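Local atomic coordinates of uncharacterized protein AF_0924 (Archaeoglobus fulgidus, PDB entry 3DT5), a protein that is of unknown function but is probably membrane-bound, this chain being its C-terminal domain, a mostly helical piece that carries a calcium ion. Residues A58-F70 against Q93-F105. Residues are numbered along the deposited sequence; the frame is centred on the assembly and turned at random. Where two conformers were deposited one is given.
Sequences AGNNLLRVLPMHF and QWKEALDVLWEEF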
# COMPACT_ATOMS: atom_id res chain seq x y z
N ALA A 58 -8.83 -2.27 -5.52
CA ALA A 58 -7.69 -1.65 -6.23
C ALA A 58 -8.15 -1.26 -7.68
O ALA A 58 -9.04 -1.92 -8.26
CB ALA A 58 -6.54 -2.64 -6.30
N GLY A 59 -7.51 -0.24 -8.24
CA GLY A 59 -7.68 0.13 -9.65
C GLY A 59 -6.97 -0.86 -10.56
O GLY A 59 -6.07 -1.62 -10.13
N ASN A 60 -7.40 -0.93 -11.81
CA ASN A 60 -6.86 -1.94 -12.73
C ASN A 60 -5.37 -1.73 -12.98
O ASN A 60 -4.66 -2.71 -13.15
CB ASN A 60 -7.63 -1.94 -14.08
CG ASN A 60 -9.04 -2.55 -13.96
OD1 ASN A 60 -9.55 -2.72 -12.83
ND2 ASN A 60 -9.66 -2.94 -15.12
N ASN A 61 -4.89 -0.45 -12.95
CA ASN A 61 -3.46 -0.16 -13.21
C ASN A 61 -2.61 -0.84 -12.11
O ASN A 61 -1.61 -1.53 -12.40
CB ASN A 61 -3.12 1.34 -13.14
CG ASN A 61 -3.76 2.15 -14.20
OD1 ASN A 61 -4.39 1.63 -15.10
ND2 ASN A 61 -3.61 3.50 -14.08
N LEU A 62 -2.99 -0.63 -10.87
CA LEU A 62 -2.30 -1.26 -9.74
C LEU A 62 -2.38 -2.79 -9.75
O LEU A 62 -1.37 -3.46 -9.50
CB LEU A 62 -2.86 -0.71 -8.39
CG LEU A 62 -2.18 -1.32 -7.15
CD1 LEU A 62 -0.63 -1.10 -7.13
CD2 LEU A 62 -2.82 -0.76 -5.89
N LEU A 63 -3.55 -3.36 -10.07
CA LEU A 63 -3.68 -4.82 -10.12
C LEU A 63 -2.70 -5.41 -11.12
O LEU A 63 -2.24 -6.53 -10.93
CB LEU A 63 -5.12 -5.23 -10.47
CG LEU A 63 -6.10 -4.83 -9.36
CD1 LEU A 63 -7.49 -5.23 -9.81
CD2 LEU A 63 -5.75 -5.66 -8.09
N ARG A 64 -2.38 -4.70 -12.21
CA ARG A 64 -1.36 -5.21 -13.15
C ARG A 64 -0.01 -5.53 -12.51
O ARG A 64 0.70 -6.41 -12.98
CB ARG A 64 -1.18 -4.24 -14.32
CG ARG A 64 -2.36 -4.49 -15.28
CD ARG A 64 -2.56 -3.52 -16.32
NE ARG A 64 -3.30 -4.23 -17.35
CZ ARG A 64 -4.02 -3.66 -18.31
NH1 ARG A 64 -4.14 -2.34 -18.37
NH2 ARG A 64 -4.63 -4.44 -19.21
N VAL A 65 0.36 -4.75 -11.50
CA VAL A 65 1.73 -4.83 -10.96
C VAL A 65 1.76 -5.27 -9.51
O VAL A 65 2.83 -5.59 -9.00
CB VAL A 65 2.54 -3.46 -11.12
CG1 VAL A 65 2.70 -3.08 -12.62
CG2 VAL A 65 1.85 -2.33 -10.37
N LEU A 66 0.61 -5.31 -8.84
CA LEU A 66 0.63 -5.60 -7.40
C LEU A 66 0.94 -7.09 -7.18
O LEU A 66 0.21 -7.94 -7.74
CB LEU A 66 -0.74 -5.26 -6.77
CG LEU A 66 -0.92 -5.48 -5.26
CD1 LEU A 66 -0.03 -4.46 -4.46
CD2 LEU A 66 -2.43 -5.33 -4.91
N PRO A 67 2.01 -7.44 -6.43
CA PRO A 67 2.32 -8.85 -6.20
C PRO A 67 1.16 -9.58 -5.47
O PRO A 67 0.35 -8.95 -4.76
CB PRO A 67 3.56 -8.81 -5.26
CG PRO A 67 4.22 -7.44 -5.58
CD PRO A 67 2.99 -6.56 -5.75
N MSE A 68 1.11 -10.90 -5.67
CA MSE A 68 0.10 -11.77 -5.07
C MSE A 68 0.51 -12.29 -3.71
O MSE A 68 -0.32 -12.75 -2.93
CB MSE A 68 -0.05 -13.01 -5.95
CG MSE A 68 -1.46 -13.51 -6.01
SE MSE A 68 -2.39 -12.27 -7.17
CE MSE A 68 -0.90 -11.61 -8.28
N HIS A 69 1.81 -12.29 -3.46
CA HIS A 69 2.41 -12.95 -2.31
C HIS A 69 3.38 -12.00 -1.64
O HIS A 69 4.01 -11.20 -2.30
CB HIS A 69 3.18 -14.20 -2.72
CG HIS A 69 2.33 -15.26 -3.36
ND1 HIS A 69 1.40 -15.99 -2.65
CD2 HIS A 69 2.27 -15.72 -4.63
CE1 HIS A 69 0.80 -16.84 -3.47
NE2 HIS A 69 1.30 -16.69 -4.68
N PHE A 70 3.52 -12.09 -0.32
CA PHE A 70 4.42 -11.15 0.37
C PHE A 70 5.14 -11.81 1.58
O PHE A 70 6.34 -11.60 1.75
CB PHE A 70 3.66 -9.91 0.88
CG PHE A 70 4.50 -9.02 1.76
CD1 PHE A 70 5.52 -8.25 1.21
CD2 PHE A 70 4.32 -9.02 3.15
CE1 PHE A 70 6.33 -7.44 2.04
CE2 PHE A 70 5.14 -8.21 3.98
CZ PHE A 70 6.13 -7.43 3.40
N GLN A 93 9.89 -5.43 -7.54
CA GLN A 93 8.42 -5.56 -7.82
C GLN A 93 7.63 -4.70 -6.85
O GLN A 93 6.73 -3.97 -7.25
CB GLN A 93 7.90 -6.99 -7.61
CG GLN A 93 8.39 -7.99 -8.59
CD GLN A 93 7.32 -9.02 -8.92
OE1 GLN A 93 6.51 -9.42 -8.06
NE2 GLN A 93 7.30 -9.45 -10.20
N TRP A 94 7.98 -4.79 -5.57
CA TRP A 94 7.28 -4.01 -4.55
C TRP A 94 7.55 -2.54 -4.66
O TRP A 94 6.64 -1.74 -4.49
CB TRP A 94 7.58 -4.52 -3.11
CG TRP A 94 6.66 -5.62 -2.76
CD1 TRP A 94 6.89 -6.95 -2.88
CD2 TRP A 94 5.28 -5.48 -2.33
NE1 TRP A 94 5.76 -7.65 -2.54
CE2 TRP A 94 4.75 -6.77 -2.20
CE3 TRP A 94 4.45 -4.37 -2.08
CZ2 TRP A 94 3.42 -7.01 -1.81
CZ3 TRP A 94 3.10 -4.61 -1.69
CH2 TRP A 94 2.62 -5.92 -1.55
N LYS A 95 8.79 -2.14 -4.98
CA LYS A 95 9.02 -0.71 -5.14
C LYS A 95 8.14 -0.11 -6.27
O LYS A 95 7.53 0.94 -6.13
CB LYS A 95 10.50 -0.44 -5.41
CG LYS A 95 10.81 1.07 -5.33
CD LYS A 95 11.98 1.48 -6.22
CE LYS A 95 11.67 2.87 -6.84
NZ LYS A 95 12.59 3.16 -8.00
N GLU A 96 8.11 -0.81 -7.39
CA GLU A 96 7.29 -0.42 -8.53
C GLU A 96 5.79 -0.37 -8.16
O GLU A 96 5.07 0.58 -8.50
CB GLU A 96 7.56 -1.44 -9.63
CG GLU A 96 6.63 -1.43 -10.77
CD GLU A 96 7.14 -2.32 -11.92
OE1 GLU A 96 8.39 -2.50 -12.07
OE2 GLU A 96 6.28 -2.82 -12.69
N ALA A 97 5.32 -1.39 -7.46
CA ALA A 97 3.90 -1.45 -7.09
C ALA A 97 3.53 -0.36 -6.08
O ALA A 97 2.44 0.20 -6.19
CB ALA A 97 3.52 -2.83 -6.57
N LEU A 98 4.40 -0.11 -5.09
CA LEU A 98 4.13 0.95 -4.11
C LEU A 98 4.02 2.32 -4.78
O LEU A 98 3.16 3.12 -4.41
CB LEU A 98 5.19 0.98 -2.97
CG LEU A 98 5.12 -0.26 -2.07
CD1 LEU A 98 6.35 -0.32 -1.15
CD2 LEU A 98 3.86 -0.20 -1.25
N ASP A 99 4.86 2.56 -5.78
CA ASP A 99 4.81 3.84 -6.53
C ASP A 99 3.49 3.98 -7.29
O ASP A 99 2.85 5.06 -7.29
CB ASP A 99 6.00 3.96 -7.45
CG ASP A 99 7.31 4.34 -6.71
OD1 ASP A 99 7.26 4.92 -5.56
OD2 ASP A 99 8.39 4.10 -7.30
N VAL A 100 3.06 2.88 -7.93
CA VAL A 100 1.71 2.84 -8.55
C VAL A 100 0.58 3.00 -7.52
O VAL A 100 -0.37 3.73 -7.77
CB VAL A 100 1.47 1.55 -9.40
CG1 VAL A 100 0.06 1.55 -9.99
CG2 VAL A 100 2.49 1.51 -10.56
N LEU A 101 0.67 2.30 -6.39
CA LEU A 101 -0.29 2.47 -5.30
C LEU A 101 -0.45 3.95 -4.87
O LEU A 101 -1.56 4.47 -4.67
CB LEU A 101 0.19 1.63 -4.11
CG LEU A 101 -0.51 1.79 -2.73
CD1 LEU A 101 -1.88 1.18 -2.81
CD2 LEU A 101 0.36 1.05 -1.65
N TRP A 102 0.69 4.63 -4.72
CA TRP A 102 0.68 6.02 -4.32
C TRP A 102 -0.01 6.87 -5.40
O TRP A 102 -0.88 7.69 -5.12
CB TRP A 102 2.11 6.54 -4.06
CG TRP A 102 2.05 7.98 -3.59
CD1 TRP A 102 2.34 9.13 -4.32
CD2 TRP A 102 1.58 8.42 -2.31
NE1 TRP A 102 2.11 10.25 -3.53
CE2 TRP A 102 1.65 9.84 -2.30
CE3 TRP A 102 1.16 7.75 -1.14
CZ2 TRP A 102 1.28 10.60 -1.18
CZ3 TRP A 102 0.79 8.52 -0.03
CH2 TRP A 102 0.86 9.92 -0.06
N GLU A 103 0.36 6.70 -6.67
CA GLU A 103 -0.32 7.46 -7.74
C GLU A 103 -1.84 7.21 -7.73
O GLU A 103 -2.66 8.16 -7.85
CB GLU A 103 0.30 7.17 -9.10
CG GLU A 103 1.78 7.61 -9.24
CD GLU A 103 2.06 9.08 -8.83
OE1 GLU A 103 3.02 9.35 -8.06
OE2 GLU A 103 1.31 9.98 -9.29
N GLU A 104 -2.25 5.95 -7.61
CA GLU A 104 -3.72 5.65 -7.55
C GLU A 104 -4.37 6.31 -6.36
O GLU A 104 -5.45 6.85 -6.46
CB GLU A 104 -4.04 4.16 -7.44
CG GLU A 104 -3.86 3.41 -8.72
CD GLU A 104 -4.62 2.12 -8.78
OE1 GLU A 104 -4.67 1.61 -9.91
OE2 GLU A 104 -5.13 1.54 -7.76
N PHE A 105 -3.73 6.20 -5.21
CA PHE A 105 -4.22 6.80 -3.98
C PHE A 105 -4.50 8.29 -4.17
O PHE A 105 -5.55 8.76 -3.79
CB PHE A 105 -3.22 6.55 -2.84
CG PHE A 105 -3.51 7.34 -1.56
CD1 PHE A 105 -4.70 7.15 -0.86
CD2 PHE A 105 -2.57 8.26 -1.08
CE1 PHE A 105 -4.96 7.86 0.35
CE2 PHE A 105 -2.83 9.01 0.12
CZ PHE A 105 -4.02 8.77 0.84
O HOH W 1 -5.98 2.21 -12.10
O HOH W 2 5.42 -4.81 -9.53
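In an antiparallel helix pair, the short helix 60-65 on the long helix 88-116, Glu104 reaches across from the long helix and accepts hydrogen bonds from Gly59 N and Leu62 N at the start of the short one. The segment axes approach to 9.2 Å at 172°. One carboxylate serves two backbone amides: Gly59 N, at the N-cap position, meets Glu104 OE2 at 3.0 Å on its syn side, while Leu62 N reaches Glu104 OE1 at 3.0 Å from above the carboxylate plane. With CG lying opposite the carbonyl carbon (chi1 -75°) and the chain extended beyond it, Glu104 spans to the helix start, whose dipole would probably favour the negative charge. Tyr27 of helix 16-35 also bonds to OE2, and a water links OE1 to Asn61 N. A glutamine here, without the charge and with an NH2 in place of one oxygen, would probably leave one of the two amides without its acceptor.

Next to this polar end Leu62 is a knob in the hole formed by Ala97, Val100, Leu101 and Glu104. Its CD2 runs alongside Leu101 CD1 at 3.8 Å, and its CD1 faces Val100 CG1 at 4.0 Å. Farther along, Val65 CG2 leans on Val100 CG2 (3.9 Å), and a second water bridges Val65 O and Gln93 O.

Beyond the helix, the loop wraps around Trp94. Pro67 CG makes a CH-pi contact 3.6 Å from the centroid of the indole's five-membered ring; on the opposite face Phe70 comes edge-on, T-shaped, planes at 74°. Trp94 NE1, buried between them, has no hydrogen-bond partner in the model.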